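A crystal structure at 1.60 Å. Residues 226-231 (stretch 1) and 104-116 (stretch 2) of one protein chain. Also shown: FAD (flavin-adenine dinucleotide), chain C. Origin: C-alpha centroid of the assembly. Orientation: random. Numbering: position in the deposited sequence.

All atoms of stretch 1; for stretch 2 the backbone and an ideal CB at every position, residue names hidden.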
ATOM      1  N   GLY A 226      -2.235  12.455 -13.546  1.00 20.46           N
ATOM      2  CA  GLY A 226      -0.854  12.822 -13.850  1.00 18.55           C
ATOM      3  C   GLY A 226      -0.266  11.895 -14.865  1.00 17.36           C
ATOM      4  O   GLY A 226      -0.882  10.875 -15.178  1.00 20.88           O
ATOM      5  N   ILE A 227       0.955  12.204 -15.276  1.00 17.89           N
ATOM      6  CA  ILE A 227       1.743  11.393 -16.243  1.00 17.51           C
ATOM      7  C   ILE A 227       3.059  10.962 -15.585  1.00 17.07           C
ATOM      8  O   ILE A 227       3.895  11.791 -15.261  1.00 17.59           O
ATOM      9  CB  ILE A 227       1.914  12.148 -17.559  1.00 18.60           C
ATOM     10  CG1 ILE A 227       0.567  12.602 -18.116  1.00 21.95           C
ATOM     11  CG2 ILE A 227       2.736  11.313 -18.532  1.00 18.89           C
ATOM     12  CD1 ILE A 227       0.697  13.501 -19.337  1.00 23.76           C
ATOM     13  N   CYS A 228       3.237   9.662 -15.368  1.00 16.81           N
ATOM     14  CA  CYS A 228       4.424   9.129 -14.702  1.00 17.22           C
ATOM     15  C   CYS A 228       5.607   9.030 -15.709  1.00 15.96           C
ATOM     16  O   CYS A 228       5.411   8.565 -16.844  1.00 17.99           O
ATOM     17  CB  CYS A 228       4.141   7.760 -14.166  1.00 18.17           C
ATOM     18  SG  CYS A 228       5.522   7.131 -13.186  1.00 19.55           S
ATOM     19  N   THR A 229       6.755   9.570 -15.319  1.00 18.32           N
ATOM     20  CA  THR A 229       7.972   9.578 -16.175  1.00 17.57           C
ATOM     21  C   THR A 229       9.058   8.699 -15.562  1.00 16.81           C
ATOM     22  O   THR A 229      10.088   8.461 -16.220  1.00 18.28           O
ATOM     23  CB  THR A 229       8.403  11.026 -16.380  1.00 20.57           C
ATOM     24  OG1 THR A 229       8.658  11.595 -15.091  1.00 21.34           O
ATOM     25  CG2 THR A 229       7.333  11.811 -17.105  1.00 20.02           C
ATOM     26  N   ARG A 230       8.874   8.230 -14.351  1.00 18.13           N
ATOM     27  CA  ARG A 230       9.918   7.414 -13.657  1.00 16.91           C
ATOM     28  C   ARG A 230       9.246   6.691 -12.517  1.00 16.86           C
ATOM     29  O   ARG A 230       8.369   7.310 -11.825  1.00 18.01           O
ATOM     30  CB  ARG A 230      11.066   8.316 -13.177  1.00 17.74           C
ATOM     31  CG  ARG A 230      12.261   7.503 -12.685  1.00 18.29           C
ATOM     32  CD  ARG A 230      13.242   8.276 -11.836  1.00 20.43           C
ATOM     33  NE  ARG A 230      13.831   9.345 -12.613  1.00 21.76           N
ATOM     34  CZ  ARG A 230      15.032   9.845 -12.451  1.00 26.27           C
ATOM     35  NH1 ARG A 230      15.835   9.382 -11.505  1.00 24.42           N
ATOM     36  NH2 ARG A 230      15.427  10.793 -13.281  1.00 24.30           N
ATOM     37  N   MET A 231       9.632   5.436 -12.253  1.00 19.14           N
ATOM     38  CA  MET A 231       9.013   4.653 -11.179  1.00 18.59           C
ATOM     39  C   MET A 231      10.039   3.685 -10.598  1.00 18.00           C
ATOM     40  O   MET A 231      10.780   3.052 -11.394  1.00 16.38           O
ATOM     41  CB  MET A 231       7.820   3.847 -11.676  1.00 18.39           C
ATOM     42  CG  MET A 231       7.081   3.116 -10.564  1.00 20.97           C
ATOM     43  SD  MET A 231       5.774   2.082 -11.223  1.00 19.88           S
ATOM     44  CE  MET A 231       4.487   3.325 -11.238  1.00 21.69           C
ATOM     45  N   UNK A 104      -2.654  11.197 -28.220  1.00 19.52           N
ATOM     46  CA  UNK A 104      -2.018  10.105 -27.432  1.00 19.23           C
ATOM     47  C   UNK A 104      -0.555  10.449 -27.174  1.00 21.85           C
ATOM     48  O   UNK A 104       0.145  10.977 -28.123  1.00 18.84           O
ATOM     49  CB  UNK A 104      -2.122   8.763 -28.160  1.00 19.23           C
ATOM     50  N   UNK A 105      -0.095  10.194 -25.942  1.00 18.84           N
ATOM     51  CA  UNK A 105       1.339  10.325 -25.605  1.00 21.39           C
ATOM     52  C   UNK A 105       1.861   8.909 -25.392  1.00 20.94           C
ATOM     53  O   UNK A 105       1.592   8.361 -24.364  1.00 20.57           O
ATOM     54  CB  UNK A 105       1.566  11.197 -24.368  1.00 21.39           C
ATOM     55  N   UNK A 106       2.631   8.372 -26.334  1.00 18.98           N
ATOM     56  CA  UNK A 106       3.312   7.078 -26.127  1.00 19.39           C
ATOM     57  C   UNK A 106       4.701   7.358 -25.541  1.00 20.93           C
ATOM     58  O   UNK A 106       5.659   7.511 -26.299  1.00 19.90           O
ATOM     59  CB  UNK A 106       3.419   6.288 -27.433  1.00 19.39           C
ATOM     60  N   UNK A 107       4.779   7.373 -24.219  1.00 20.27           N
ATOM     61  CA  UNK A 107       6.003   7.710 -23.486  1.00 19.77           C
ATOM     62  C   UNK A 107       7.084   6.677 -23.762  1.00 18.52           C
ATOM     63  O   UNK A 107       8.238   7.064 -23.807  1.00 19.30           O
ATOM     64  CB  UNK A 107       5.729   7.801 -21.983  1.00 19.77           C
ATOM     65  N   UNK A 108       6.699   5.401 -23.852  1.00 19.94           N
ATOM     66  CA  UNK A 108       7.672   4.313 -23.837  1.00 19.22           C
ATOM     67  C   UNK A 108       8.450   4.226 -25.146  1.00 21.12           C
ATOM     68  O   UNK A 108       9.474   3.546 -25.154  1.00 21.64           O
ATOM     69  CB  UNK A 108       6.968   2.983 -23.563  1.00 19.22           C
ATOM     70  N   UNK A 109       7.993   4.841 -26.230  1.00 20.70           N
ATOM     71  CA  UNK A 109       8.702   4.759 -27.535  1.00 24.48           C
ATOM     72  C   UNK A 109      10.150   5.227 -27.308  1.00 22.71           C
ATOM     73  O   UNK A 109      11.081   4.511 -27.761  1.00 23.17           O
ATOM     74  CB  UNK A 109       8.013   5.609 -28.605  1.00 24.48           C
ATOM     75  N   UNK A 110      10.343   6.396 -26.658  1.00 19.85           N
ATOM     76  CA  UNK A 110      11.678   7.012 -26.466  1.00 19.69           C
ATOM     77  C   UNK A 110      12.114   7.015 -24.999  1.00 18.85           C
ATOM     78  O   UNK A 110      13.338   7.054 -24.743  1.00 23.21           O
ATOM     79  CB  UNK A 110      11.674   8.448 -26.994  1.00 19.69           C
ATOM     80  N   UNK A 111      11.190   7.060 -24.046  1.00 17.60           N
ATOM     81  CA  UNK A 111      11.579   7.123 -22.625  1.00 18.53           C
ATOM     82  C   UNK A 111      11.633   5.693 -22.091  1.00 20.39           C
ATOM     83  O   UNK A 111      10.604   5.234 -21.530  1.00 19.95           O
ATOM     84  CB  UNK A 111      10.604   7.976 -21.811  1.00 18.53           C
ATOM     85  N   UNK A 112      12.739   4.977 -22.346  1.00 20.03           N
ATOM     86  CA  UNK A 112      12.710   3.502 -22.276  1.00 19.28           C
ATOM     87  C   UNK A 112      13.912   2.932 -21.531  1.00 18.84           C
ATOM     88  O   UNK A 112      14.121   1.719 -21.661  1.00 18.95           O
ATOM     89  CB  UNK A 112      12.661   2.909 -23.686  1.00 19.28           C
ATOM     90  N   UNK A 113      14.570   3.717 -20.691  1.00 18.79           N
ATOM     91  CA  UNK A 113      15.780   3.265 -19.955  1.00 20.21           C
ATOM     92  C   UNK A 113      15.426   2.635 -18.604  1.00 20.01           C
ATOM     93  O   UNK A 113      14.570   3.152 -17.831  1.00 17.93           O
ATOM     94  CB  UNK A 113      16.734   4.440 -19.732  1.00 20.21           C
ATOM     95  N   UNK A 114      16.173   1.576 -18.286  1.00 18.73           N
ATOM     96  CA  UNK A 114      16.395   1.174 -16.887  1.00 20.00           C
ATOM     97  C   UNK A 114      17.472   2.100 -16.322  1.00 18.87           C
ATOM     98  O   UNK A 114      18.608   2.150 -16.931  1.00 19.66           O
ATOM     99  CB  UNK A 114      16.808  -0.295 -16.775  1.00 20.00           C
ATOM    100  N   UNK A 115      17.184   2.792 -15.232  1.00 20.03           N
ATOM    101  CA  UNK A 115      18.097   3.830 -14.690  1.00 19.87           C
ATOM    102  C   UNK A 115      18.928   3.311 -13.533  1.00 20.39           C
ATOM    103  O   UNK A 115      19.933   3.948 -13.212  1.00 19.28           O
ATOM    104  CB  UNK A 115      17.302   5.053 -14.229  1.00 19.87           C
ATOM    105  N   UNK A 116      18.497   2.234 -12.890  1.00 19.27           N
ATOM    106  CA  UNK A 116      19.189   1.727 -11.695  1.00 17.56           C
ATOM    107  C   UNK A 116      18.760   0.280 -11.510  1.00 17.80           C
ATOM    108  O   UNK A 116      17.569  -0.005 -11.581  1.00 17.79           O
ATOM    109  CB  UNK A 116      18.873   2.563 -10.453  1.00 17.56           C
TER
HETATM  110  PA  FAD C 601      -0.009   0.661 -20.629  1.00 17.83           P
HETATM  111  O1A FAD C 601      -0.991   0.367 -21.717  1.00 19.12           O
HETATM  112  O2A FAD C 601       1.231   1.449 -20.971  1.00 18.25           O
HETATM  113  O5B FAD C 601      -0.767   1.431 -19.492  1.00 16.85           O
HETATM  114  C5B FAD C 601      -2.049   1.025 -19.035  1.00 16.90           C
HETATM  115  C4B FAD C 601      -2.760   2.250 -18.516  1.00 18.48           C
HETATM  116  O4B FAD C 601      -2.064   2.795 -17.356  1.00 18.57           O
HETATM  117  C3B FAD C 601      -2.849   3.440 -19.485  1.00 18.55           C
HETATM  118  O3B FAD C 601      -3.931   3.285 -20.400  1.00 20.59           O
HETATM  119  C2B FAD C 601      -2.944   4.639 -18.528  1.00 17.53           C
HETATM  120  O2B FAD C 601      -4.279   4.773 -18.079  1.00 19.38           O
HETATM  121  C1B FAD C 601      -1.998   4.210 -17.411  1.00 18.00           C
HETATM  122  N9A FAD C 601      -0.624   4.592 -17.605  1.00 19.11           N
HETATM  123  C8A FAD C 601       0.368   3.795 -18.080  1.00 18.78           C
HETATM  124  N7A FAD C 601       1.514   4.409 -18.125  1.00 19.27           N
HETATM  125  C5A FAD C 601       1.251   5.696 -17.717  1.00 17.77           C
HETATM  126  C6A FAD C 601       2.080   6.802 -17.508  1.00 18.35           C
HETATM  127  N6A FAD C 601       3.388   6.802 -17.797  1.00 18.32           N
HETATM  128  N1A FAD C 601       1.489   7.938 -17.072  1.00 20.84           N
HETATM  129  C2A FAD C 601       0.162   7.918 -16.788  1.00 20.42           C
HETATM  130  N3A FAD C 601      -0.706   6.923 -16.913  1.00 20.79           N
HETATM  131  C4A FAD C 601      -0.085   5.824 -17.391  1.00 18.14           C
HETATM  132  N1  FAD C 601      -2.549  -8.019 -16.889  1.00 17.95           N
HETATM  133  C2  FAD C 601      -2.025  -8.260 -15.700  1.00 15.61           C
HETATM  134  O2  FAD C 601      -1.865  -7.333 -14.864  1.00 16.24           O
HETATM  135  N3  FAD C 601      -1.563  -9.480 -15.369  1.00 17.11           N
HETATM  136  C4  FAD C 601      -1.685 -10.563 -16.193  1.00 19.16           C
HETATM  137  O4  FAD C 601      -1.174 -11.651 -15.864  1.00 23.78           O
HETATM  138  C4X FAD C 601      -2.271 -10.370 -17.430  1.00 20.22           C
HETATM  139  N5  FAD C 601      -2.403 -11.409 -18.210  1.00 21.11           N
HETATM  140  C5X FAD C 601      -2.977 -11.185 -19.438  1.00 19.81           C
HETATM  141  C6  FAD C 601      -3.106 -12.279 -20.304  1.00 20.38           C
HETATM  142  C7  FAD C 601      -3.619 -12.141 -21.580  1.00 19.88           C
HETATM  143  C7M FAD C 601      -3.721 -13.352 -22.483  1.00 20.17           C
HETATM  144  C8  FAD C 601      -4.007 -10.854 -22.012  1.00 19.02           C
HETATM  145  C8M FAD C 601      -4.570 -10.653 -23.386  1.00 21.45           C
HETATM  146  C9  FAD C 601      -3.917  -9.776 -21.156  1.00 19.25           C
HETATM  147  C9A FAD C 601      -3.388  -9.900 -19.858  1.00 17.27           C
HETATM  148  N10 FAD C 601      -3.227  -8.823 -18.991  1.00 19.66           N
HETATM  149  C10 FAD C 601      -2.648  -9.023 -17.747  1.00 18.36           C
HETATM  150  C1' FAD C 601      -3.558  -7.431 -19.395  1.00 17.57           C
HETATM  151  C2' FAD C 601      -2.381  -6.689 -20.048  1.00 19.28           C
HETATM  152  O2' FAD C 601      -1.677  -7.551 -21.005  1.00 21.73           O
HETATM  153  C3' FAD C 601      -1.296  -6.188 -19.072  1.00 18.67           C
HETATM  154  O3' FAD C 601      -1.893  -5.622 -17.931  1.00 18.55           O
HETATM  155  C4' FAD C 601      -0.299  -5.176 -19.653  1.00 18.94           C
HETATM  156  O4' FAD C 601       0.924  -5.205 -18.900  1.00 22.16           O
HETATM  157  C5' FAD C 601      -0.873  -3.785 -19.655  1.00 16.78           C
HETATM  158  O5' FAD C 601      -0.364  -3.001 -20.742  1.00 19.89           O
HETATM  159  P   FAD C 601       0.930  -2.081 -20.573  1.00 19.61           P
HETATM  160  O1P FAD C 601       1.485  -1.802 -21.938  1.00 19.52           O
HETATM  161  O2P FAD C 601       1.809  -2.768 -19.577  1.00 19.17           O
HETATM  162  O3P FAD C 601       0.371  -0.731 -19.925  1.00 18.08           O

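Position 104 lies in a strand, and its CA-to-CB bond leaves nothing of stretch 1 within reach. The visible atoms set no preference. It is L104.

Position 105 continues the strand, with CA-to-CB toward stretch 1. The nearest offering is the apolar end of I227, still beyond the reach of a CB alone. A longer aliphatic side chain would suit, such as leucine, isoleucine or methionine. The residue is L105. Its CD2 lies 3.9 Å from CD1 of I227, an apolar contact.

Position 106 is out of reach of stretch 1, and many residues would fit. It is H106, whose ND1 is hydrogen-bonded elsewhere in the structure.

Position 107 leaves the strand with helical angles (-64/-39). CA-to-CB points toward stretch 1, and the ideal CB is 5.2 Å from O of C228. Ahead lie the CG2 methyls of I227 and T229, beside that carbonyl. A medium aliphatic group would suit the methyls. A donor might be considered for the oxygen, but C228 O already accepts a hydrogen bond from FAD N6A at 2.8 Å, and C228 N donates to FAD N1A at 3.0 Å. The residue is L107. Its CD2 lies 3.7 Å from CG2 of I227, 4.2 Å from CG2 of T229 and 3.4 Å from O of C228. One methyl thus meets all three residues.

Positions 108, 109 and 110 are out of reach. The angles at 108 (-73/-17) do not demand glycine, yet it is G108. The next two are K109 and R110; NH1 of R110 is hydrogen-bonded elsewhere in the structure.

At position 111 the backbone N donates to O of residue 107 at 3.0 Å, closing a turn. CA-to-CB points toward stretch 1, but the gap to T229 is wide, with 7.8 Å between the CA atoms. A long, flexible apolar chain would suit. The residue is M111, with chi angles m, t, p. Its CE reaches to 3.9 Å from CB of T229.

Positions 112, 113 and 114 make no contact with stretch 1, which leaves the choice open. They are N112, R113 and V114; the last two touch a crystal neighbour.

Position 115 is in a strand, with CA-to-CB toward stretch 1. The ideal CB is 5.3 Å from NH1 of R230. An acidic group could answer the charge; an aliphatic one could cover the flat guanidinium. The residue is L115, in rotamer m, t. Its CD1 lies over one face of the guanidinium, 4.0 Å from NE of R230.

Position 116 is again out of reach. It is E116.

Stretch 2, residues 104-116: LLHLGKRMNRVLE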
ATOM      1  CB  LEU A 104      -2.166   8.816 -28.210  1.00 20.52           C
ATOM      2  CG  LEU A 104      -3.571   8.546 -28.764  1.00 21.24           C
ATOM      3  CD1 LEU A 104      -3.605   7.179 -29.404  1.00 25.39           C
ATOM      4  CD2 LEU A 104      -4.618   8.629 -27.675  1.00 21.64           C
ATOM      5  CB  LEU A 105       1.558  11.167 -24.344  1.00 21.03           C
ATOM      6  CG  LEU A 105       1.480  12.675 -24.513  1.00 26.64           C
ATOM      7  CD1 LEU A 105       0.251  13.119 -25.282  1.00 30.95           C
ATOM      8  CD2 LEU A 105       1.600  13.383 -23.168  1.00 25.83           C
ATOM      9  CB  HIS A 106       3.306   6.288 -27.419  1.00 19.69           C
ATOM     10  CG  HIS A 106       3.965   4.970 -27.287  1.00 19.06           C
ATOM     11  ND1 HIS A 106       4.408   4.283 -28.359  1.00 21.23           N
ATOM     12  CD2 HIS A 106       4.331   4.286 -26.196  1.00 19.15           C
ATOM     13  CE1 HIS A 106       5.006   3.173 -27.942  1.00 21.82           C
ATOM     14  NE2 HIS A 106       4.956   3.146 -26.623  1.00 21.16           N
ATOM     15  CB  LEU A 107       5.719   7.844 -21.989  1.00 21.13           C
ATOM     16  CG  LEU A 107       5.350   9.267 -21.564  1.00 26.70           C
ATOM     17  CD1 LEU A 107       3.944   9.617 -21.954  1.00 30.53           C
ATOM     18  CD2 LEU A 107       5.598   9.480 -20.083  1.00 25.66           C
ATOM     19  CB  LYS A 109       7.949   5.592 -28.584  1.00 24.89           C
ATOM     20  CG  LYS A 109       8.622   5.707 -29.954  1.00 31.65           C
ATOM     21  CD  LYS A 109       8.039   4.916 -31.069  1.00 36.54           C
ATOM     22  CE  LYS A 109       8.987   4.794 -32.252  1.00 37.07           C
ATOM     23  NZ  LYS A 109       8.765   5.870 -33.242  1.00 38.44           N
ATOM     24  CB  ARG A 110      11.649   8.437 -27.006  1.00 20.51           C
ATOM     25  CG  ARG A 110      11.330   8.449 -28.488  1.00 21.65           C
ATOM     26  CD  ARG A 110      11.165   9.847 -28.992  1.00 22.10           C
ATOM     27  NE  ARG A 110      12.394  10.608 -28.827  1.00 23.47           N
ATOM     28  CZ  ARG A 110      12.467  11.936 -28.735  1.00 23.31           C
ATOM     29  NH1 ARG A 110      11.375  12.667 -28.816  1.00 24.11           N
ATOM     30  NH2 ARG A 110      13.649  12.527 -28.659  1.00 27.42           N
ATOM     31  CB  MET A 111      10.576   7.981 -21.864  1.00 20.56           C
ATOM     32  CG  MET A 111      10.574   9.418 -22.387  1.00 18.56           C
ATOM     33  SD  MET A 111       9.286  10.457 -21.631  1.00 22.44           S
ATOM     34  CE  MET A 111       9.953  10.618 -19.979  1.00 21.42           C
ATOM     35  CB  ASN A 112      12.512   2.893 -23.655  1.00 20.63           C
ATOM     36  CG  ASN A 112      13.693   3.196 -24.563  1.00 24.47           C
ATOM     37  OD1 ASN A 112      14.672   3.823 -24.132  1.00 23.76           O
ATOM     38  ND2 ASN A 112      13.618   2.735 -25.802  1.00 29.86           N
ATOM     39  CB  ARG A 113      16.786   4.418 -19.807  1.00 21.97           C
ATOM     40  CG  ARG A 113      17.378   4.861 -21.145  1.00 20.83           C
ATOM     41  CD  ARG A 113      18.878   4.953 -21.184  1.00 20.88           C
ATOM     42  NE  ARG A 113      19.441   5.957 -20.290  1.00 20.29           N
ATOM     43  CZ  ARG A 113      19.425   7.293 -20.475  1.00 20.25           C
ATOM     44  NH1 ARG A 113      18.903   7.814 -21.572  1.00 21.53           N
ATOM     45  NH2 ARG A 113      20.005   8.102 -19.596  1.00 22.72           N
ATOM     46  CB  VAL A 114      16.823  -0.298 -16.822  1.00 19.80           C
ATOM     47  CG1 VAL A 114      17.194  -0.680 -15.410  1.00 20.69           C
ATOM     48  CG2 VAL A 114      15.770  -1.206 -17.440  1.00 20.41           C
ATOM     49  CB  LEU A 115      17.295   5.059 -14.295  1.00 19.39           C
ATOM     50  CG  LEU A 115      16.602   5.697 -15.481  1.00 19.98           C
ATOM     51  CD1 LEU A 115      15.749   6.812 -15.023  1.00 21.13           C
ATOM     52  CD2 LEU A 115      17.591   6.209 -16.518  1.00 22.05           C
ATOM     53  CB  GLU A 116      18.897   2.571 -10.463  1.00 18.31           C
ATOM     54  CG  GLU A 116      19.663   2.112  -9.225  1.00 20.16           C
ATOM     55  CD  GLU A 116      19.588   3.035  -8.021  1.00 22.71           C
ATOM     56  OE1 GLU A 116      18.808   3.977  -8.078  1.00 23.72           O
ATOM     57  OE2 GLU A 116      20.352   2.799  -7.035  1.00 23.27           O
TER
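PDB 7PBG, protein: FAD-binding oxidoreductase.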